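Local coordinates for beta-amyloid-like protein (Caenorhabditis elegans, PDB 3K66) that is a nematode homologue of amyloid precursor protein whose helical E2 domain binds heparin, and which probably acts in cell adhesion and neural development, at residues Tyr133-Glu138 with Lys203-Glu208; Glu101-Ala106 with Glu138-His143; Thr12-Asp17 with Ala89-Arg94; Arg111-Thr116 with Lys120-Ser125. One frame throughout, in Å; residues are numbered along the deposited sequence.

Contact 1. Residues Tyr133-Glu138 with Lys203-Glu208; sequences YIRAEE and KDYRDE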
# COMPACT_ATOMS: atom_id res chain seq x y z
N TYR A 133 9.35 6.55 17.77
CA TYR A 133 9.22 7.57 16.75
C TYR A 133 9.93 7.14 15.48
O TYR A 133 9.43 7.36 14.37
CB TYR A 133 9.80 8.90 17.25
CG TYR A 133 9.87 9.93 16.17
CD1 TYR A 133 8.71 10.49 15.62
CD2 TYR A 133 11.10 10.30 15.63
CE1 TYR A 133 8.78 11.39 14.57
CE2 TYR A 133 11.20 11.19 14.58
CZ TYR A 133 10.03 11.73 14.05
OH TYR A 133 10.13 12.61 12.98
N ILE A 134 11.11 6.53 15.65
CA ILE A 134 11.89 6.05 14.53
C ILE A 134 11.15 4.96 13.77
O ILE A 134 11.05 4.98 12.55
CB ILE A 134 13.25 5.50 15.02
CG1 ILE A 134 14.18 6.67 15.35
CG2 ILE A 134 13.89 4.57 13.96
CD1 ILE A 134 15.52 6.25 15.86
N ARG A 135 10.64 3.99 14.51
CA ARG A 135 9.90 2.88 13.91
C ARG A 135 8.81 3.50 13.05
O ARG A 135 8.63 3.10 11.90
CB ARG A 135 9.28 2.01 15.02
CG ARG A 135 9.76 0.57 15.03
CD ARG A 135 9.20 -0.24 16.20
NE ARG A 135 9.89 0.08 17.43
CZ ARG A 135 9.32 0.66 18.47
NH1 ARG A 135 8.03 0.98 18.40
NH2 ARG A 135 10.03 0.92 19.57
N ALA A 136 8.10 4.48 13.61
CA ALA A 136 7.00 5.16 12.92
C ALA A 136 7.39 5.74 11.57
O ALA A 136 6.78 5.44 10.55
CB ALA A 136 6.41 6.25 13.80
N GLU A 137 8.39 6.62 11.58
CA GLU A 137 8.85 7.22 10.33
C GLU A 137 9.33 6.13 9.36
O GLU A 137 8.98 6.13 8.17
CB GLU A 137 9.96 8.22 10.61
CG GLU A 137 9.47 9.42 11.40
CD GLU A 137 8.89 10.48 10.50
OE1 GLU A 137 8.45 10.14 9.38
OE2 GLU A 137 8.85 11.66 10.91
N GLU A 138 10.12 5.18 9.86
CA GLU A 138 10.63 4.13 9.00
C GLU A 138 9.50 3.28 8.39
O GLU A 138 9.61 2.83 7.25
CB GLU A 138 11.65 3.27 9.75
CG GLU A 138 12.95 3.03 8.96
CD GLU A 138 13.71 4.33 8.63
OE1 GLU A 138 13.92 5.16 9.52
OE2 GLU A 138 14.11 4.51 7.47
N LYS A 203 19.65 2.43 11.98
CA LYS A 203 20.28 1.69 10.89
C LYS A 203 19.80 0.23 10.94
O LYS A 203 19.43 -0.36 9.91
CB LYS A 203 21.81 1.77 11.00
CG LYS A 203 22.58 0.83 10.08
CD LYS A 203 22.82 -0.54 10.73
CE LYS A 203 23.98 -1.30 10.06
NZ LYS A 203 23.78 -1.44 8.57
N ASP A 204 19.81 -0.35 12.14
CA ASP A 204 19.36 -1.72 12.32
C ASP A 204 17.89 -1.86 11.92
O ASP A 204 17.53 -2.73 11.13
CB ASP A 204 19.57 -2.20 13.76
CG ASP A 204 21.01 -2.57 14.04
OD1 ASP A 204 21.67 -3.02 13.07
OD2 ASP A 204 21.49 -2.41 15.19
N TYR A 205 17.03 -1.00 12.45
CA TYR A 205 15.62 -1.09 12.11
C TYR A 205 15.37 -0.95 10.63
O TYR A 205 14.56 -1.66 10.08
CB TYR A 205 14.80 -0.04 12.84
CG TYR A 205 13.32 -0.31 12.70
CD1 TYR A 205 12.71 -1.32 13.45
CD2 TYR A 205 12.54 0.41 11.81
CE1 TYR A 205 11.35 -1.60 13.31
CE2 TYR A 205 11.18 0.15 11.66
CZ TYR A 205 10.60 -0.86 12.42
OH TYR A 205 9.25 -1.11 12.33
N ARG A 206 16.04 -0.01 9.96
CA ARG A 206 15.83 0.12 8.53
C ARG A 206 16.29 -1.15 7.81
O ARG A 206 15.59 -1.66 6.93
CB ARG A 206 16.57 1.32 7.96
CG ARG A 206 16.51 1.32 6.45
CD ARG A 206 17.11 2.57 5.84
NE ARG A 206 16.29 3.74 6.16
CZ ARG A 206 16.57 4.98 5.79
NH1 ARG A 206 17.67 5.19 5.08
NH2 ARG A 206 15.78 6.00 6.13
N ASP A 207 17.46 -1.67 8.18
CA ASP A 207 17.94 -2.88 7.53
C ASP A 207 16.89 -3.99 7.53
O ASP A 207 16.69 -4.64 6.51
CB ASP A 207 19.23 -3.40 8.18
CG ASP A 207 20.47 -2.63 7.73
OD1 ASP A 207 20.44 -2.03 6.62
OD2 ASP A 207 21.48 -2.63 8.48
N GLU A 208 16.20 -4.19 8.65
CA GLU A 208 15.18 -5.23 8.76
C GLU A 208 13.92 -5.02 7.94
O GLU A 208 13.50 -5.89 7.16
CB GLU A 208 14.72 -5.39 10.21
CG GLU A 208 15.73 -5.96 11.17
CD GLU A 208 15.12 -6.18 12.54
OE1 GLU A 208 14.13 -6.95 12.63
OE2 GLU A 208 15.62 -5.59 13.51

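Contact 2. Residues Glu101-Ala106 with Glu138-His143; sequences EKKRDA and EKDRMH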
# COMPACT_ATOMS: atom_id res chain seq x y z
N GLU A 101 -0.64 9.33 12.66
CA GLU A 101 -1.08 9.28 14.04
C GLU A 101 0.03 8.76 14.92
O GLU A 101 0.38 9.39 15.92
CB GLU A 101 -2.30 8.39 14.18
CG GLU A 101 -2.95 8.41 15.54
CD GLU A 101 -4.15 7.48 15.60
OE1 GLU A 101 -3.95 6.25 15.73
OE2 GLU A 101 -5.29 7.98 15.49
N LYS A 102 0.58 7.61 14.54
CA LYS A 102 1.68 7.03 15.30
C LYS A 102 2.82 8.03 15.45
O LYS A 102 3.41 8.16 16.52
CB LYS A 102 2.20 5.75 14.63
CG LYS A 102 1.31 4.66 14.84
N LYS A 103 3.12 8.76 14.37
CA LYS A 103 4.18 9.77 14.37
C LYS A 103 3.86 10.84 15.38
O LYS A 103 4.70 11.23 16.18
CB LYS A 103 4.31 10.43 13.00
CG LYS A 103 5.10 9.65 11.98
CD LYS A 103 5.21 10.43 10.68
CE LYS A 103 5.70 9.54 9.54
NZ LYS A 103 5.83 10.31 8.28
N ARG A 104 2.62 11.32 15.31
CA ARG A 104 2.10 12.36 16.18
C ARG A 104 2.27 11.91 17.62
O ARG A 104 2.96 12.54 18.41
CB ARG A 104 0.62 12.55 15.86
CG ARG A 104 -0.07 13.74 16.50
CD ARG A 104 -1.57 13.68 16.22
NE ARG A 104 -2.31 14.77 16.84
CZ ARG A 104 -3.64 14.86 16.84
NH1 ARG A 104 -4.37 13.92 16.25
NH2 ARG A 104 -4.25 15.89 17.43
N ASP A 105 1.64 10.79 17.95
CA ASP A 105 1.70 10.27 19.30
C ASP A 105 3.11 9.80 19.72
O ASP A 105 3.51 9.96 20.87
CB ASP A 105 0.67 9.15 19.49
CG ASP A 105 -0.75 9.60 19.15
OD1 ASP A 105 -1.02 10.83 19.15
OD2 ASP A 105 -1.58 8.71 18.88
N ALA A 106 3.87 9.22 18.80
CA ALA A 106 5.21 8.78 19.17
C ALA A 106 6.06 9.98 19.56
O ALA A 106 6.97 9.89 20.41
CB ALA A 106 5.88 8.03 18.02
N GLU A 138 10.12 5.18 9.86
CA GLU A 138 10.63 4.13 9.00
C GLU A 138 9.50 3.28 8.39
O GLU A 138 9.61 2.83 7.25
CB GLU A 138 11.65 3.27 9.75
CG GLU A 138 12.95 3.03 8.96
CD GLU A 138 13.71 4.33 8.63
OE1 GLU A 138 13.92 5.16 9.52
OE2 GLU A 138 14.11 4.51 7.47
N LYS A 139 8.41 3.08 9.13
CA LYS A 139 7.26 2.33 8.60
C LYS A 139 6.71 3.13 7.43
O LYS A 139 6.25 2.58 6.44
CB LYS A 139 6.16 2.17 9.66
CG LYS A 139 6.50 1.12 10.57
N ASP A 140 6.76 4.45 7.56
CA ASP A 140 6.28 5.33 6.50
C ASP A 140 7.12 5.09 5.24
O ASP A 140 6.60 5.01 4.13
CB ASP A 140 6.36 6.79 6.94
CG ASP A 140 5.65 7.74 6.00
OD1 ASP A 140 5.14 7.30 4.94
OD2 ASP A 140 5.60 8.94 6.31
N ARG A 141 8.44 5.00 5.43
CA ARG A 141 9.35 4.79 4.31
C ARG A 141 9.01 3.46 3.63
O ARG A 141 8.72 3.41 2.44
CB ARG A 141 10.80 4.78 4.81
CG ARG A 141 11.89 4.69 3.77
CD ARG A 141 13.21 4.96 4.43
NE ARG A 141 14.36 4.81 3.57
CZ ARG A 141 14.83 3.64 3.13
NH1 ARG A 141 14.23 2.51 3.47
NH2 ARG A 141 15.91 3.61 2.35
N MET A 142 9.02 2.39 4.40
CA MET A 142 8.72 1.07 3.87
C MET A 142 7.46 1.08 3.01
O MET A 142 7.47 0.60 1.88
CB MET A 142 8.59 0.07 5.02
CG MET A 142 8.10 -1.28 4.56
SD MET A 142 7.57 -2.26 5.98
CE MET A 142 6.22 -1.30 6.54
N HIS A 143 6.36 1.61 3.53
CA HIS A 143 5.14 1.65 2.75
C HIS A 143 5.30 2.47 1.48
O HIS A 143 4.84 2.07 0.42
CB HIS A 143 3.98 2.24 3.55
CG HIS A 143 3.33 1.26 4.47
ND1 HIS A 143 2.08 0.73 4.22
CD2 HIS A 143 3.74 0.71 5.64
CE1 HIS A 143 1.75 -0.10 5.20
NE2 HIS A 143 2.74 -0.12 6.07

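Contact 3. Residues Thr12-Asp17 with Ala89-Arg94; sequences TNEHDD and AVHEER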
# COMPACT_ATOMS: atom_id res chain seq x y z
N THR A 12 -7.87 0.74 12.98
CA THR A 12 -6.78 0.13 13.75
C THR A 12 -6.27 -1.13 13.05
O THR A 12 -5.09 -1.45 13.12
CB THR A 12 -7.23 -0.20 15.21
OG1 THR A 12 -7.09 0.97 16.03
CG2 THR A 12 -6.41 -1.33 15.81
N ASN A 13 -7.17 -1.85 12.38
CA ASN A 13 -6.76 -3.04 11.66
C ASN A 13 -7.03 -2.89 10.17
O ASN A 13 -7.56 -3.80 9.53
CB ASN A 13 -7.46 -4.28 12.22
CG ASN A 13 -6.78 -4.79 13.46
OD1 ASN A 13 -7.18 -5.81 14.01
ND2 ASN A 13 -5.74 -4.09 13.91
N GLU A 14 -6.64 -1.73 9.63
CA GLU A 14 -6.83 -1.48 8.22
C GLU A 14 -6.21 -2.58 7.34
O GLU A 14 -6.86 -3.02 6.39
CB GLU A 14 -6.28 -0.10 7.85
CG GLU A 14 -6.39 0.25 6.37
CD GLU A 14 -7.82 0.35 5.89
OE1 GLU A 14 -8.74 0.40 6.73
OE2 GLU A 14 -8.04 0.39 4.65
N HIS A 15 -4.98 -3.03 7.64
CA HIS A 15 -4.35 -4.08 6.82
C HIS A 15 -5.28 -5.25 6.64
O HIS A 15 -5.48 -5.70 5.52
CB HIS A 15 -3.03 -4.61 7.42
CG HIS A 15 -2.35 -5.68 6.61
ND1 HIS A 15 -2.59 -5.88 5.26
CD2 HIS A 15 -1.39 -6.58 6.94
CE1 HIS A 15 -1.81 -6.85 4.81
NE2 HIS A 15 -1.07 -7.29 5.81
N ASP A 16 -5.86 -5.73 7.73
CA ASP A 16 -6.76 -6.88 7.66
C ASP A 16 -8.07 -6.57 6.93
O ASP A 16 -8.43 -7.30 6.00
CB ASP A 16 -7.04 -7.40 9.07
CG ASP A 16 -7.69 -8.77 9.07
OD1 ASP A 16 -7.05 -9.73 8.57
OD2 ASP A 16 -8.83 -8.89 9.59
N ASP A 17 -8.77 -5.49 7.32
CA ASP A 17 -10.05 -5.14 6.68
C ASP A 17 -9.89 -4.98 5.17
O ASP A 17 -10.74 -5.42 4.40
CB ASP A 17 -10.64 -3.83 7.23
CG ASP A 17 -10.33 -3.61 8.69
OD1 ASP A 17 -10.66 -4.49 9.51
OD2 ASP A 17 -9.76 -2.55 9.01
N ALA A 89 -7.17 3.94 -3.12
CA ALA A 89 -7.11 5.34 -2.73
C ALA A 89 -7.55 5.40 -1.26
O ALA A 89 -6.85 5.98 -0.42
CB ALA A 89 -8.04 6.17 -3.60
N VAL A 90 -8.68 4.78 -0.95
CA VAL A 90 -9.16 4.76 0.42
C VAL A 90 -8.10 4.14 1.33
O VAL A 90 -7.63 4.77 2.30
CB VAL A 90 -10.47 3.95 0.56
CG1 VAL A 90 -10.95 3.98 2.02
CG2 VAL A 90 -11.52 4.52 -0.34
N HIS A 91 -7.70 2.91 1.02
CA HIS A 91 -6.69 2.22 1.80
C HIS A 91 -5.47 3.13 2.03
O HIS A 91 -5.12 3.43 3.17
CB HIS A 91 -6.27 0.94 1.09
CG HIS A 91 -5.21 0.15 1.82
ND1 HIS A 91 -5.41 -0.37 3.08
CD2 HIS A 91 -3.97 -0.22 1.44
CE1 HIS A 91 -4.33 -1.03 3.45
NE2 HIS A 91 -3.44 -0.96 2.47
N GLU A 92 -4.84 3.58 0.95
CA GLU A 92 -3.67 4.45 1.09
C GLU A 92 -4.01 5.68 1.95
O GLU A 92 -3.17 6.15 2.72
CB GLU A 92 -3.14 4.89 -0.29
N GLU A 93 -5.23 6.21 1.83
CA GLU A 93 -5.58 7.35 2.67
C GLU A 93 -5.58 6.94 4.15
O GLU A 93 -4.99 7.62 4.99
CB GLU A 93 -6.93 7.94 2.30
CG GLU A 93 -6.80 8.89 1.25
N ARG A 94 -6.22 5.82 4.48
CA ARG A 94 -6.23 5.41 5.89
C ARG A 94 -4.84 5.12 6.40
O ARG A 94 -4.44 5.63 7.43
CB ARG A 94 -7.13 4.19 6.10
CG ARG A 94 -8.57 4.47 5.80
CD ARG A 94 -9.46 3.28 6.04
NE ARG A 94 -10.81 3.53 5.52
CZ ARG A 94 -11.74 2.59 5.41
NH1 ARG A 94 -11.45 1.35 5.77
NH2 ARG A 94 -12.94 2.90 4.93

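Contact 4. Residues Arg111-Thr116 with Lys120-Ser125; sequences RQALAT and KPNKHS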
# COMPACT_ATOMS: atom_id res chain seq x y z
N ARG A 111 8.82 13.98 23.46
CA ARG A 111 9.06 15.28 24.06
C ARG A 111 8.77 15.29 25.55
O ARG A 111 9.47 15.93 26.32
CB ARG A 111 8.23 16.33 23.36
CG ARG A 111 8.73 16.66 21.96
CD ARG A 111 8.92 18.15 21.84
NE ARG A 111 10.32 18.51 21.64
CZ ARG A 111 10.80 19.75 21.78
NH1 ARG A 111 9.99 20.75 22.13
NH2 ARG A 111 12.09 19.98 21.54
N GLN A 112 7.74 14.56 25.97
CA GLN A 112 7.43 14.52 27.39
C GLN A 112 8.60 13.81 28.05
O GLN A 112 9.12 14.26 29.08
CB GLN A 112 6.11 13.75 27.64
CG GLN A 112 5.19 14.44 28.67
CD GLN A 112 3.83 13.75 28.84
OE1 GLN A 112 2.79 14.42 28.92
NE2 GLN A 112 3.85 12.44 28.92
N ALA A 113 9.03 12.71 27.45
CA ALA A 113 10.15 11.94 27.97
C ALA A 113 11.32 12.88 28.24
O ALA A 113 12.02 12.75 29.25
CB ALA A 113 10.57 10.88 26.97
N LEU A 114 11.53 13.83 27.34
CA LEU A 114 12.62 14.79 27.48
C LEU A 114 12.34 15.81 28.57
O LEU A 114 13.18 16.05 29.45
CB LEU A 114 12.89 15.51 26.16
CG LEU A 114 13.79 14.79 25.17
CD1 LEU A 114 13.80 15.54 23.86
CD2 LEU A 114 15.21 14.65 25.74
N ALA A 115 11.17 16.44 28.52
CA ALA A 115 10.81 17.43 29.52
C ALA A 115 10.93 16.80 30.90
O ALA A 115 11.55 17.38 31.79
CB ALA A 115 9.39 17.95 29.27
N THR A 116 10.35 15.62 31.08
CA THR A 116 10.43 14.93 32.37
C THR A 116 11.86 14.65 32.77
O THR A 116 12.16 14.47 33.94
CB THR A 116 9.67 13.60 32.34
OG1 THR A 116 8.26 13.85 32.31
CG2 THR A 116 10.02 12.76 33.56
N LYS A 120 14.04 14.89 36.48
CA LYS A 120 14.65 13.62 36.87
C LYS A 120 14.87 12.66 35.71
O LYS A 120 14.03 12.54 34.82
CB LYS A 120 13.84 12.95 37.97
CG LYS A 120 12.46 12.47 37.57
CD LYS A 120 11.49 13.62 37.50
CE LYS A 120 10.09 13.08 37.31
NZ LYS A 120 9.10 14.19 37.36
N PRO A 121 16.02 11.97 35.72
CA PRO A 121 16.50 11.00 34.73
C PRO A 121 15.47 10.07 34.08
O PRO A 121 15.35 8.90 34.47
CB PRO A 121 17.55 10.19 35.50
CG PRO A 121 18.19 11.25 36.29
CD PRO A 121 17.02 12.12 36.78
N ASN A 122 14.78 10.56 33.06
CA ASN A 122 13.85 9.73 32.35
C ASN A 122 14.63 8.86 31.37
O ASN A 122 14.07 8.28 30.43
CB ASN A 122 12.82 10.58 31.64
CG ASN A 122 11.60 9.80 31.28
OD1 ASN A 122 11.38 8.71 31.79
ND2 ASN A 122 10.78 10.36 30.38
N LYS A 123 15.94 8.81 31.58
CA LYS A 123 16.87 8.01 30.80
C LYS A 123 16.23 7.04 29.80
O LYS A 123 16.03 7.38 28.64
CB LYS A 123 17.75 7.23 31.78
CG LYS A 123 16.96 6.81 33.03
CD LYS A 123 17.58 5.63 33.76
CE LYS A 123 18.92 6.00 34.36
NZ LYS A 123 18.77 6.96 35.48
N HIS A 124 15.93 5.84 30.28
CA HIS A 124 15.34 4.77 29.49
C HIS A 124 14.10 5.17 28.70
O HIS A 124 14.00 4.89 27.51
CB HIS A 124 15.01 3.58 30.41
CG HIS A 124 14.02 2.61 29.83
ND1 HIS A 124 12.67 2.90 29.74
CD2 HIS A 124 14.17 1.36 29.34
CE1 HIS A 124 12.04 1.87 29.21
NE2 HIS A 124 12.92 0.92 28.96
N SER A 125 13.16 5.83 29.37
CA SER A 125 11.94 6.24 28.70
C SER A 125 12.21 7.10 27.47
O SER A 125 11.54 6.95 26.44
CB SER A 125 11.02 6.98 29.67
OG SER A 125 9.78 7.28 29.06

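Contact 1. Residues Tyr133-Glu138 with Lys203-Glu208
E138 and R206 form the charged half of this contact, and E138 shares the other half, around the Y205 ring, with R135. The carboxylate oxygen OE2 of E138 is gripped side-on by the guanidinium of R206: it lies 2.6 Å from NH2 and 2.7 Å from NE, in the guanidinium plane for both. Both N-H bonds are bent, as expected when two donors converge on one atom. NH2 meets the syn lone pair of OE2, whereas NE comes from above the carboxylate plane, and the two flat groups are twisted 54° apart. The sharp turn of the E138 chain at chi2 (61°) swings its carboxylate off the line of CB and CG and across the arginine. R206 in turn bends at chi3, and its NH2 also reaches D174, giving this nitrogen two acidic partners.

Beside the salt bridge, CB of E138 sits at the edge of the Y205 ring, 3.6 Å from CD2 of Y205. R135 lies over one face of the same ring, its CA 4.2 Å from the ring centroid in an off-centre CH-pi contact. The polar end of R135 is directed elsewhere, NE bonding to Y201 OH. Further out, I134 packs on Y201 and W202, while E137 pairs with R176 of helix 163-182.

The axes of segments 133-138 and 203-208 approach to 10.3 Å and cross at -35°, running roughly parallel. The arrangement is that of a C-terminal helix, 195-209, laid along helix 123-154 of the all-helical E2 domain.

Contact 2. Residues Glu101-Ala106 with Glu138-His143
The D140 carboxylate is the flat group of this contact, and K103 meets it at one oxygen: NZ lies nearest OD2, while OD1 is 4.5 Å from NZ of K103. The modelled separation of K103 NZ and D140 OD2, 2.4 Å, is very short, and at this resolution it says no more than that a charged hydrogen bond joins the two. The ammonium end does the polar work, while the methylene next to it brushes the aspartate, with CE of K103 3.8 Å from CB of D140. The lysine chain is extended from CG to NZ and crosses the aspartate at about a right angle. This reach is needed because the nearest CA atoms, those of K103 and D140, stand 9.3 Å apart.

The pair bridges the antiparallel helices 55-119 and 123-154, which, with helix 163-182, pack as neighbours in the E2 domain. That third helix closes in on both partners: K103 touches R176, and D140 touches I173. NZ of K103 also forms a salt bridge with OE1 of E137, so the ammonium is shared between two acids one turn apart on helix 123-154, an arrangement that would probably keep it charged. On the far side of that helix, E138, held by R206, has R141 only as a weak, long ion-pair partner, with no N-H aimed at it.

Contact 3. Residues Thr12-Asp17 with Ala89-Arg94
E14 and R94 bring their CA atoms to 7.3 Å of each other where the first turn of helix 14-53 passes beside helix 55-119. The side chain of E14 points at the second helix and divides its carboxylate between two residues one turn apart there. Its OE1 accepts NH1 of R94 at 3.0 Å through the syn lone pair, in a nearly straight bond of 171° that lies in the guanidinium plane. Its OE2 accepts ND1 of H91 at 3.2 Å through the anti lone pair, again nearly straight and in the plane of the imidazole. Carboxylate and guanidinium are turned 79° apart, and OE1 sits at the guanidinium edge beside NH1, with CD of R94 also against it; the imidazole is far less tilted against the carboxylate.

With CG anti to the backbone N, E14 extends out from its helix, and the bend at chi2 (64°) then turns the carboxylate in between its two partners. CG of E14 also packs against the histidine, 3.5 Å from ND1 of H91.

The N-terminal loop completes the site. Y5 is hydrogen-bonded through its hydroxyl to OE2 of E14, which H91 also uses, takes NH2 of R94 on its backbone O, and makes a cation-pi contact with R94. F18, one turn on along helix 14-53, stacks on the H91 ring.

The buried carboxylate has partners on both oxygens, including a guanidinium, a setting that probably stabilises its negative charge. Donation from ND1 implies a proton on that nitrogen, leaving open whether the ring is neutral or charged.

Contact 4. Residues Arg111-Thr116 with Lys120-Ser125
A113 and T116 meet N122 and K120 across the tight turn of a helical hairpin, where helix 55-119 ends and the chain doubles back into helix 123-154. Along the first helix, A113 comes first. Its CA lies 6.0 Å from the CA of S125, and its methyl CB faces that serine, 4.2 Å from OG of S125. It packs also on V126 and S129 further along the second helix. The carbonyl of A113 takes a side-chain bond: ND2 of N122 reaches O of A113 at 2.9 Å, fairly straight and in both the carbonyl and the amide planes. The donor comes in from the flank of the C=O group, at 99° to it. N122 gets there with CG anti to its own backbone N (chi1 -162°), which carries the amide across to the helix.

T116, one turn later, is held at two levels. Its hydroxyl OG1 makes a weak bond back to Q112 O within the helix, while its carbonyl O accepts the backbone N of K120 at 3.2 Å. The T116 methyl is turned toward the returning chain, CG2 lying 4.0 Å from CB of N122. K120 bends at chi2, folding its aliphatic chain back over the helix end and bringing its CE to 3.8 Å from CG2 of T116.

How the contacts relate
Contacts 1 and 2 form one cluster, their centres 9 Å apart, sharing E138 and helix 123-154. The centre of contact 3 is about 14 Å from that of contact 2, on the same helix 55-119; the centre of contact 4 is about 21 Å from that of contact 2 and about 33 Å from that of contact 3. In the chain, contact 3 closes first; contact 4 follows at the turn between helices 55-119 and 123-154, and contact 2 ties the same two helices further from that turn. Contact 1 adds the C-terminal helix 195-209. Helix 55-119 runs through both halves, with contact 3 pairing it to helix 14-53 and contacts 2 and 4 to helix 123-154.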